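Local coordinates for Alpha/beta hydrolase fold protein (Ochrobactrum, PDB 4G9E) that probably opens the lactone ring of N-acyl homoserine lactones by hydrolysis and is captured here with N-butanoyl-L-homoserine, at residues 75-80 against 186-191; 79-84 against 105-110; 65-70 against 179-184. One frame throughout, in Å; residues are numbered along the deposited sequence. Where two conformers were deposited one is given.

Contact 1. Residues 75-80 against 186-191; sequences YSMEGY and RIMFEK. With C4L (N-butanoyl-L-homoserine), chain C.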
loop_
_atom_site.group_PDB
_atom_site.type_symbol
_atom_site.label_atom_id
_atom_site.label_comp_id
_atom_site.label_asym_id
_atom_site.label_seq_id
_atom_site.Cartn_x
_atom_site.Cartn_y
_atom_site.Cartn_z
ATOM N N TYR A 75 -7.161 -11.601 6.669
ATOM C CA TYR A 75 -5.716 -11.472 6.526
ATOM C C TYR A 75 -5.231 -12.100 5.223
ATOM O O TYR A 75 -4.651 -13.190 5.208
ATOM C CB TYR A 75 -5.005 -12.096 7.720
ATOM C CG TYR A 75 -5.241 -11.420 9.054
ATOM C CD1 TYR A 75 -5.584 -10.074 9.147
ATOM C CD2 TYR A 75 -5.064 -12.131 10.233
ATOM C CE1 TYR A 75 -5.760 -9.472 10.385
ATOM C CE2 TYR A 75 -5.233 -11.541 11.466
ATOM C CZ TYR A 75 -5.574 -10.206 11.540
ATOM O OH TYR A 75 -5.753 -9.592 12.758
ATOM N N SER A 76 -5.505 -11.407 4.126
ATOM C CA SER A 76 -5.043 -11.812 2.809
ATOM C C SER A 76 -5.135 -10.590 1.923
ATOM O O SER A 76 -5.864 -9.649 2.229
ATOM C CB SER A 76 -5.906 -12.935 2.232
ATOM O OG SER A 76 -7.201 -12.459 1.908
ATOM N N MET A 77 -4.414 -10.596 0.816
ATOM C CA MET A 77 -4.474 -9.444 -0.067
ATOM C C MET A 77 -5.914 -9.132 -0.495
ATOM O O MET A 77 -6.336 -7.976 -0.496
ATOM C CB MET A 77 -3.540 -9.646 -1.256
ATOM C CG MET A 77 -2.077 -9.578 -0.839
ATOM S SD MET A 77 -1.009 -10.364 -2.030
ATOM C CE MET A 77 0.595 -9.970 -1.328
ATOM N N GLU A 78 -6.673 -10.171 -0.837
ATOM C CA GLU A 78 -8.055 -9.986 -1.256
ATOM C C GLU A 78 -8.968 -9.628 -0.075
ATOM O O GLU A 78 -9.896 -8.838 -0.236
ATOM C CB GLU A 78 -8.557 -11.206 -2.038
ATOM C CG GLU A 78 -8.629 -12.513 -1.251
ATOM C CD GLU A 78 -7.347 -13.346 -1.268
ATOM O OE1 GLU A 78 -6.230 -12.808 -1.454
ATOM O OE2 GLU A 78 -7.471 -14.568 -1.074
ATOM N N GLY A 79 -8.710 -10.188 1.106
ATOM C CA GLY A 79 -9.481 -9.847 2.288
ATOM C C GLY A 79 -9.290 -8.407 2.715
ATOM O O GLY A 79 -10.251 -7.722 3.092
ATOM N N TYR A 80 -8.047 -7.944 2.675
ATOM C CA TYR A 80 -7.762 -6.543 2.956
ATOM C C TYR A 80 -8.423 -5.633 1.914
ATOM O O TYR A 80 -8.902 -4.548 2.242
ATOM C CB TYR A 80 -6.264 -6.302 2.942
ATOM C CG TYR A 80 -5.465 -6.893 4.093
ATOM C CD1 TYR A 80 -5.851 -6.717 5.418
ATOM C CD2 TYR A 80 -4.296 -7.593 3.835
ATOM C CE1 TYR A 80 -5.075 -7.238 6.464
ATOM C CE2 TYR A 80 -3.528 -8.120 4.859
ATOM C CZ TYR A 80 -3.914 -7.929 6.164
ATOM O OH TYR A 80 -3.142 -8.439 7.176
ATOM N N ARG A 186 1.618 -14.464 8.655
ATOM C CA ARG A 186 1.678 -15.857 8.242
ATOM C C ARG A 186 0.596 -16.190 7.224
ATOM O O ARG A 186 0.876 -16.768 6.171
ATOM C CB ARG A 186 1.563 -16.781 9.450
ATOM C CG ARG A 186 1.486 -18.247 9.063
ATOM C CD ARG A 186 1.523 -19.173 10.266
ATOM N NE ARG A 186 0.615 -18.756 11.330
ATOM C CZ ARG A 186 -0.680 -19.056 11.387
ATOM N NH1 ARG A 186 -1.255 -19.770 10.425
ATOM N NH2 ARG A 186 -1.405 -18.633 12.413
ATOM N N ILE A 187 -0.642 -15.826 7.542
ATOM C CA ILE A 187 -1.768 -16.208 6.703
ATOM C C ILE A 187 -1.724 -15.478 5.361
ATOM O O ILE A 187 -1.901 -16.088 4.310
ATOM C CB ILE A 187 -3.106 -15.986 7.427
ATOM C CG1 ILE A 187 -3.184 -16.874 8.675
ATOM C CG2 ILE A 187 -4.265 -16.307 6.505
ATOM C CD1 ILE A 187 -4.298 -16.495 9.615
ATOM N N MET A 188 -1.458 -14.178 5.383
ATOM C CA MET A 188 -1.400 -13.431 4.141
ATOM C C MET A 188 -0.343 -13.999 3.208
ATOM O O MET A 188 -0.589 -14.168 2.017
ATOM C CB MET A 188 -1.149 -11.945 4.414
ATOM C CG MET A 188 -0.946 -11.086 3.167
ATOM S SD MET A 188 0.724 -11.126 2.480
ATOM C CE MET A 188 1.693 -10.473 3.838
ATOM N N PHE A 189 0.839 -14.301 3.740
ATOM C CA PHE A 189 1.924 -14.718 2.866
ATOM C C PHE A 189 1.671 -16.094 2.267
ATOM O O PHE A 189 1.957 -16.343 1.092
ATOM C CB PHE A 189 3.256 -14.694 3.611
ATOM C CG PHE A 189 4.442 -14.920 2.723
ATOM C CD1 PHE A 189 4.955 -13.892 1.948
ATOM C CD2 PHE A 189 5.027 -16.167 2.645
ATOM C CE1 PHE A 189 6.044 -14.108 1.122
ATOM C CE2 PHE A 189 6.117 -16.390 1.824
ATOM C CZ PHE A 189 6.622 -15.362 1.061
ATOM N N GLU A 190 1.125 -16.989 3.078
ATOM C CA GLU A 190 0.753 -18.312 2.588
ATOM C C GLU A 190 -0.289 -18.223 1.478
ATOM O O GLU A 190 -0.175 -18.894 0.451
ATOM C CB GLU A 190 0.231 -19.179 3.731
ATOM C CG GLU A 190 1.320 -19.700 4.651
ATOM C CD GLU A 190 0.781 -20.524 5.802
ATOM O OE1 GLU A 190 -0.448 -20.522 6.018
ATOM O OE2 GLU A 190 1.597 -21.171 6.493
ATOM N N LYS A 191 -1.298 -17.382 1.678
ATOM C CA LYS A 191 -2.366 -17.252 0.693
ATOM C C LYS A 191 -1.880 -16.586 -0.602
ATOM O O LYS A 191 -2.331 -16.931 -1.692
ATOM C CB LYS A 191 -3.564 -16.527 1.307
ATOM C CG LYS A 191 -4.267 -17.370 2.359
ATOM C CD LYS A 191 -5.524 -16.719 2.875
ATOM C CE LYS A 191 -6.307 -17.680 3.748
ATOM N NZ LYS A 191 -7.565 -17.055 4.220
HETATM O O1 C4L C . 6.536 -3.877 3.042
HETATM C C4 C4L C . 5.719 -4.776 2.729
HETATM O O2 C4L C . 4.478 -4.614 2.743
HETATM C C3 C4L C . 6.238 -6.139 2.335
HETATM C C2 C4L C . 7.665 -6.056 1.778
HETATM C C1 C4L C . 8.382 -7.395 1.827
HETATM O O3 C4L C . 8.711 -7.729 3.185
HETATM N N1 C4L C . 5.396 -6.786 1.323
HETATM C C5 C4L C . 4.570 -7.795 1.615
HETATM O O4 C4L C . 4.457 -8.272 2.737
HETATM C C6 C4L C . 3.761 -8.364 0.471
HETATM C C7 C4L C . 3.864 -9.885 0.489
HETATM C C8 C4L C . 5.281 -10.379 0.227
HETATM O O HOH W 1 -7.043 -14.732 5.641
HETATM O O HOH W 2 -8.638 -13.897 3.407
HETATM O O HOH W 3 -2.677 -12.857 0.544
#
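Met77 and Met188 meet through their thioether ends, Met77 CE lying 4.0 Å from Met188 SD, and together they cover the butanoyl chain of the bound C4L. They arrive there differently. Met77 is extended beyond CG and sets its CE 3.7 Å from C4L C7. Met188 starts with CG anti to the backbone N and then folds at chi2 (-82°) and again at chi3, which turns its methyl toward the amide: Met188 CE is 3.7 Å from C4L O4. Phe189, one residue on, offers the edge of its ring to the terminal methyl C8. Behind the thioethers, the rim of the Tyr80 ring takes Met188 CG near its plane.

No direct hydrogen bond joins the segments; water does the bridging. Water 3 accepts from Met77 N and donates to Met188 O, both at 2.9 Å. Lys191, stretched out, lays its CD 3.9 Å from Ser76 CB and gives NZ to water 1 at 2.8 Å, which in turn donates weakly to Tyr75 O. Ser76 OG sits between its own N and carbonyl carbon (chi1 69°), where it accepts from Gly79 N at 2.8 Å and N-caps helix 77-91.

The chemistry thus divides: thioethers and an aromatic edge give the acyl chain an apolar lining, while behind it water bridges join helix 182-194 to the start of helix 77-91 and the loop before it.

Contact 2. Residues 79-84 against 105-110; sequences GYADAM and GHIGIE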
loop_
_atom_site.group_PDB
_atom_site.type_symbol
_atom_site.label_atom_id
_atom_site.label_comp_id
_atom_site.label_asym_id
_atom_site.label_seq_id
_atom_site.Cartn_x
_atom_site.Cartn_y
_atom_site.Cartn_z
ATOM N N GLY A 79 -8.710 -10.188 1.106
ATOM C CA GLY A 79 -9.481 -9.847 2.288
ATOM C C GLY A 79 -9.290 -8.407 2.715
ATOM O O GLY A 79 -10.251 -7.722 3.092
ATOM N N TYR A 80 -8.047 -7.944 2.675
ATOM C CA TYR A 80 -7.762 -6.543 2.956
ATOM C C TYR A 80 -8.423 -5.633 1.914
ATOM O O TYR A 80 -8.902 -4.548 2.242
ATOM C CB TYR A 80 -6.264 -6.302 2.942
ATOM C CG TYR A 80 -5.465 -6.893 4.093
ATOM C CD1 TYR A 80 -5.851 -6.717 5.418
ATOM C CD2 TYR A 80 -4.296 -7.593 3.835
ATOM C CE1 TYR A 80 -5.075 -7.238 6.464
ATOM C CE2 TYR A 80 -3.528 -8.120 4.859
ATOM C CZ TYR A 80 -3.914 -7.929 6.164
ATOM O OH TYR A 80 -3.142 -8.439 7.176
ATOM N N ALA A 81 -8.444 -6.073 0.663
ATOM C CA ALA A 81 -9.109 -5.300 -0.384
ATOM C C ALA A 81 -10.600 -5.199 -0.099
ATOM O O ALA A 81 -11.206 -4.140 -0.292
ATOM C CB ALA A 81 -8.843 -5.896 -1.745
ATOM N N ASP A 82 -11.209 -6.298 0.352
ATOM C CA ASP A 82 -12.606 -6.254 0.770
ATOM C C ASP A 82 -12.780 -5.248 1.900
ATOM O O ASP A 82 -13.685 -4.413 1.863
ATOM C CB ASP A 82 -13.097 -7.638 1.212
ATOM C CG ASP A 82 -13.488 -8.515 0.048
ATOM O OD1 ASP A 82 -14.034 -7.977 -0.934
ATOM O OD2 ASP A 82 -13.253 -9.737 0.111
ATOM N N ALA A 83 -11.907 -5.320 2.899
ATOM C CA ALA A 83 -12.017 -4.421 4.044
ATOM C C ALA A 83 -11.907 -2.951 3.627
ATOM O O ALA A 83 -12.682 -2.108 4.080
ATOM C CB ALA A 83 -10.963 -4.761 5.099
ATOM N N MET A 84 -10.938 -2.641 2.773
ATOM C CA MET A 84 -10.770 -1.259 2.348
ATOM C C MET A 84 -11.943 -0.792 1.490
ATOM O O MET A 84 -12.331 0.371 1.544
ATOM C CB MET A 84 -9.446 -1.078 1.612
ATOM C CG MET A 84 -8.214 -1.259 2.496
ATOM S SD MET A 84 -8.118 -0.161 3.939
ATOM C CE MET A 84 -8.809 -1.203 5.216
ATOM N N GLY A 105 0.092 -2.015 -2.039
ATOM C CA GLY A 105 0.011 -2.047 -3.488
ATOM C C GLY A 105 -0.657 -3.315 -3.997
ATOM O O GLY A 105 -1.464 -3.261 -4.923
ATOM N N HIS A 106 -0.311 -4.458 -3.406
ATOM C CA HIS A 106 -0.972 -5.712 -3.763
ATOM C C HIS A 106 -2.472 -5.638 -3.446
ATOM O O HIS A 106 -3.309 -6.123 -4.209
ATOM C CB HIS A 106 -0.324 -6.887 -3.020
ATOM C CG HIS A 106 1.116 -7.102 -3.373
ATOM N ND1 HIS A 106 1.523 -7.702 -4.547
ATOM C CD2 HIS A 106 2.250 -6.778 -2.706
ATOM C CE1 HIS A 106 2.845 -7.744 -4.582
ATOM N NE2 HIS A 106 3.312 -7.185 -3.479
ATOM N N ILE A 107 -2.802 -5.053 -2.299
ATOM C CA ILE A 107 -4.186 -4.820 -1.918
ATOM C C ILE A 107 -4.883 -3.924 -2.947
ATOM O O ILE A 107 -5.997 -4.210 -3.391
ATOM C CB ILE A 107 -4.274 -4.218 -0.499
ATOM C CG1 ILE A 107 -3.728 -5.221 0.527
ATOM C CG2 ILE A 107 -5.702 -3.773 -0.176
ATOM C CD1 ILE A 107 -3.487 -4.629 1.892
ATOM N N GLY A 108 -4.214 -2.845 -3.346
ATOM C CA GLY A 108 -4.759 -1.959 -4.362
ATOM C C GLY A 108 -5.066 -2.667 -5.672
ATOM O O GLY A 108 -6.085 -2.411 -6.312
ATOM N N ILE A 109 -4.182 -3.575 -6.075
ATOM C CA ILE A 109 -4.417 -4.368 -7.276
ATOM C C ILE A 109 -5.688 -5.223 -7.119
ATOM O O ILE A 109 -6.517 -5.301 -8.033
ATOM C CB ILE A 109 -3.183 -5.237 -7.626
ATOM C CG1 ILE A 109 -1.984 -4.354 -7.998
ATOM C CG2 ILE A 109 -3.518 -6.221 -8.755
ATOM C CD1 ILE A 109 -0.677 -5.118 -8.095
ATOM N N GLU A 110 -5.849 -5.857 -5.960
ATOM C CA GLU A 110 -7.062 -6.624 -5.702
ATOM C C GLU A 110 -8.304 -5.724 -5.576
ATOM O O GLU A 110 -9.422 -6.191 -5.767
ATOM C CB GLU A 110 -6.889 -7.540 -4.486
ATOM C CG GLU A 110 -5.737 -8.547 -4.603
ATOM C CD GLU A 110 -5.931 -9.581 -5.705
ATOM O OE1 GLU A 110 -7.083 -9.829 -6.111
ATOM O OE2 GLU A 110 -4.915 -10.140 -6.169
#
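Tyr80 O accepts from Met84 N at 2.8 Å, a helical bond that sets Tyr80 and Met84 one turn apart on the same side of helix 77-91, where both meet Ile107. The two branches of Ile107 divide the work. Ile107 CG1 is anti to the carbonyl carbon (chi1 -64°), and Ile107 CD1 beyond it presses against the root of Tyr80, 3.4 Å from Tyr80 CB and close to CG and CD2 of the ring. Ile107 CG2 turns instead to the backbone at Ala81, 3.7 Å from Ala81 N, with Met84 CG more loosely beside it. One turn further along helix 103-111, Glu110 CB touches Ala81 CB at 3.7 Å; with an alanine at this point, the axes of segments 79-84 and 105-110 come within 8.2 Å, crossing at -71°. Glu110 meets 79-84 through CB, and in the conformer given its carboxylate turns away to Gly198 N and Gln200 NE2.

Ile107 also touches the GxSxG motif that leads into its helix, consistent with a nucleophile elbow. This is the core of an alpha/beta hydrolase fold: helix 77-91, from the crossover between parallel strands 52-57 and 97-101, packs steeply across the helix that follows the elbow.

Contact 3. Residues 65-70 against 179-184; sequences STDAID and RTDGRA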
loop_
_atom_site.group_PDB
_atom_site.type_symbol
_atom_site.label_atom_id
_atom_site.label_comp_id
_atom_site.label_asym_id
_atom_site.label_seq_id
_atom_site.Cartn_x
_atom_site.Cartn_y
_atom_site.Cartn_z
ATOM N N SER A 65 -6.118 -0.178 14.528
ATOM C CA SER A 65 -7.273 -1.026 14.257
ATOM C C SER A 65 -7.238 -2.227 15.181
ATOM O O SER A 65 -6.186 -2.579 15.703
ATOM C CB SER A 65 -7.267 -1.481 12.803
ATOM O OG SER A 65 -7.585 -0.390 11.959
ATOM N N THR A 66 -8.390 -2.856 15.388
ATOM C CA THR A 66 -8.423 -4.096 16.148
ATOM C C THR A 66 -7.895 -5.228 15.289
ATOM O O THR A 66 -7.804 -5.109 14.061
ATOM C CB THR A 66 -9.847 -4.468 16.628
ATOM O OG1 THR A 66 -10.716 -4.645 15.503
ATOM C CG2 THR A 66 -10.410 -3.390 17.542
ATOM N N ASP A 67 -7.529 -6.326 15.934
ATOM C CA ASP A 67 -7.302 -7.548 15.188
ATOM C C ASP A 67 -8.588 -7.898 14.443
ATOM O O ASP A 67 -9.674 -7.443 14.801
ATOM C CB ASP A 67 -6.876 -8.682 16.122
ATOM C CG ASP A 67 -5.479 -8.484 16.685
ATOM O OD1 ASP A 67 -4.743 -7.600 16.184
ATOM O OD2 ASP A 67 -5.113 -9.228 17.618
ATOM N N ALA A 68 -8.462 -8.687 13.386
ATOM C CA ALA A 68 -9.624 -9.097 12.606
ATOM C C ALA A 68 -10.592 -9.921 13.442
ATOM O O ALA A 68 -10.181 -10.773 14.230
ATOM C CB ALA A 68 -9.178 -9.901 11.406
ATOM N N ILE A 69 -11.884 -9.687 13.242
ATOM C CA ILE A 69 -12.910 -10.545 13.824
ATOM C C ILE A 69 -12.675 -11.985 13.367
ATOM O O ILE A 69 -12.789 -12.925 14.156
ATOM C CB ILE A 69 -14.317 -10.067 13.418
ATOM C CG1 ILE A 69 -14.655 -8.760 14.141
ATOM C CG2 ILE A 69 -15.362 -11.133 13.735
ATOM C CD1 ILE A 69 -15.926 -8.099 13.651
ATOM N N ASP A 70 -12.324 -12.138 12.091
ATOM C CA ASP A 70 -12.105 -13.446 11.480
ATOM C C ASP A 70 -10.820 -13.403 10.656
ATOM O O ASP A 70 -10.836 -13.009 9.489
ATOM C CB ASP A 70 -13.298 -13.821 10.597
ATOM C CG ASP A 70 -13.126 -15.162 9.911
ATOM O OD1 ASP A 70 -12.099 -15.840 10.140
ATOM O OD2 ASP A 70 -14.036 -15.542 9.150
ATOM N N ARG A 179 3.253 -4.203 17.288
ATOM C CA ARG A 179 1.822 -4.382 17.532
ATOM C C ARG A 179 1.180 -5.408 16.607
ATOM O O ARG A 179 0.267 -6.117 17.009
ATOM C CB ARG A 179 1.071 -3.049 17.414
ATOM C CG ARG A 179 -0.458 -3.167 17.472
ATOM C CD ARG A 179 -1.037 -3.441 16.084
ATOM N NE ARG A 179 -2.493 -3.558 16.038
ATOM C CZ ARG A 179 -3.160 -4.695 16.228
ATOM N NH1 ARG A 179 -4.487 -4.709 16.135
ATOM N NH2 ARG A 179 -2.504 -5.812 16.513
ATOM N N THR A 180 1.645 -5.469 15.367
ATOM C CA THR A 180 0.968 -6.247 14.336
ATOM C C THR A 180 0.638 -7.664 14.799
ATOM O O THR A 180 1.480 -8.363 15.357
ATOM C CB THR A 180 1.825 -6.332 13.074
ATOM O OG1 THR A 180 2.227 -5.011 12.699
ATOM C CG2 THR A 180 1.050 -6.968 11.926
ATOM N N ASP A 181 -0.602 -8.072 14.558
ATOM C CA ASP A 181 -1.047 -9.445 14.773
ATOM C C ASP A 181 -0.223 -10.341 13.848
ATOM O O ASP A 181 -0.401 -10.319 12.632
ATOM C CB ASP A 181 -2.541 -9.520 14.432
ATOM C CG ASP A 181 -3.158 -10.888 14.672
ATOM O OD1 ASP A 181 -2.435 -11.861 14.970
ATOM O OD2 ASP A 181 -4.395 -10.979 14.536
ATOM N N GLY A 182 0.684 -11.131 14.417
ATOM C CA GLY A 182 1.576 -11.938 13.604
ATOM C C GLY A 182 0.868 -12.972 12.743
ATOM O O GLY A 182 1.390 -13.395 11.711
ATOM N N ARG A 183 -0.320 -13.392 13.163
ATOM C CA ARG A 183 -1.124 -14.289 12.337
ATOM C C ARG A 183 -1.367 -13.686 10.961
ATOM O O ARG A 183 -1.463 -14.405 9.967
ATOM C CB ARG A 183 -2.466 -14.591 13.001
ATOM C CG ARG A 183 -2.333 -15.304 14.330
ATOM C CD ARG A 183 -3.678 -15.480 15.013
ATOM N NE ARG A 183 -4.319 -14.193 15.254
ATOM C CZ ARG A 183 -5.555 -14.047 15.713
ATOM N NH1 ARG A 183 -6.291 -15.117 15.990
ATOM N NH2 ARG A 183 -6.056 -12.831 15.896
ATOM N N ALA A 184 -1.473 -12.362 10.906
ATOM C CA ALA A 184 -1.726 -11.684 9.646
ATOM C C ALA A 184 -0.558 -11.860 8.681
ATOM O O ALA A 184 -0.764 -12.012 7.480
ATOM C CB ALA A 184 -2.030 -10.206 9.875
HETATM O O HOH W 4 -8.802 -11.985 16.186
#
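The irregular backbone of 65-70 passes the turn between two helices at 179-184, the closest CA atoms being those of Asp67 and Asp181, 6.5 Å apart. Arg179 spans the gap with its guanidinium. A bend at chi2 (-87°) sends CD off the line of the chain, and beyond it Arg179 NH1 gives Ser65 O a nearly straight bond of 2.8 Å (166°), in the guanidinium plane. Arg179 NH1 and NH2 both close on Asp67 OD1 at 2.9 Å, an end-on salt bridge to one oxygen: NH2 uses the syn lone pair, whereas NH1 comes from 38° above the carboxylate plane. Arg179 NE goes to Gly63 O, which further fixes the rotation of the group. An alanine here would probably leave Asp67 OD1 without this cationic mate and Ser65 O without its guanidinium donor, loosening the tie between loop and turn.

In alpha/beta hydrolase terms, the loop after strand 52-57 here meets helices inserted between strands 120-124 and 211-216, where cap elements commonly lie. Asp181 is the N-cap of helix 182-194, its OD1 accepting from Arg183 N. The Arg183 side chain returns to grip the Asp181 carboxylate side-on, Arg183 NE to Asp181 OD1 at 3.0 Å and Arg183 NH2 to Asp181 OD2 at 2.8 Å. Asp181 OD2 also receives Tyr75 OH and lies 3.6 Å from Asp67 OD2, a like-charge pair whose repulsion the two arginines are likely to offset. Arg183 NH2 reaches the loop itself through water 4, which it meets at 2.9 Å and which donates to Ala68 O.

Contacts 1 and 2 are buried and share Gly79 and Tyr80 of helix 77-91, whereas contact 3, farther from the chain centre, is only partly buried. Contact 2 is apolar helix packing within the hydrolase core. Contact 1 ties the same helix to helix 182-194 beside the ligand, mixing thioethers with water bridges, and contact 3 relies on a salt bridge from the end of helix 171-179 to the loop, beside a second at the start of helix 182-194. Met77 CE, 3.6 Å from His106 CG, joins contact 1 to contact 2. Tyr75 OH, 2.9 Å from Ala68 N, joins it to contact 3, and Tyr80 OH packs on Ala184 CB. Only contact 3 has a salt bridge between its segments.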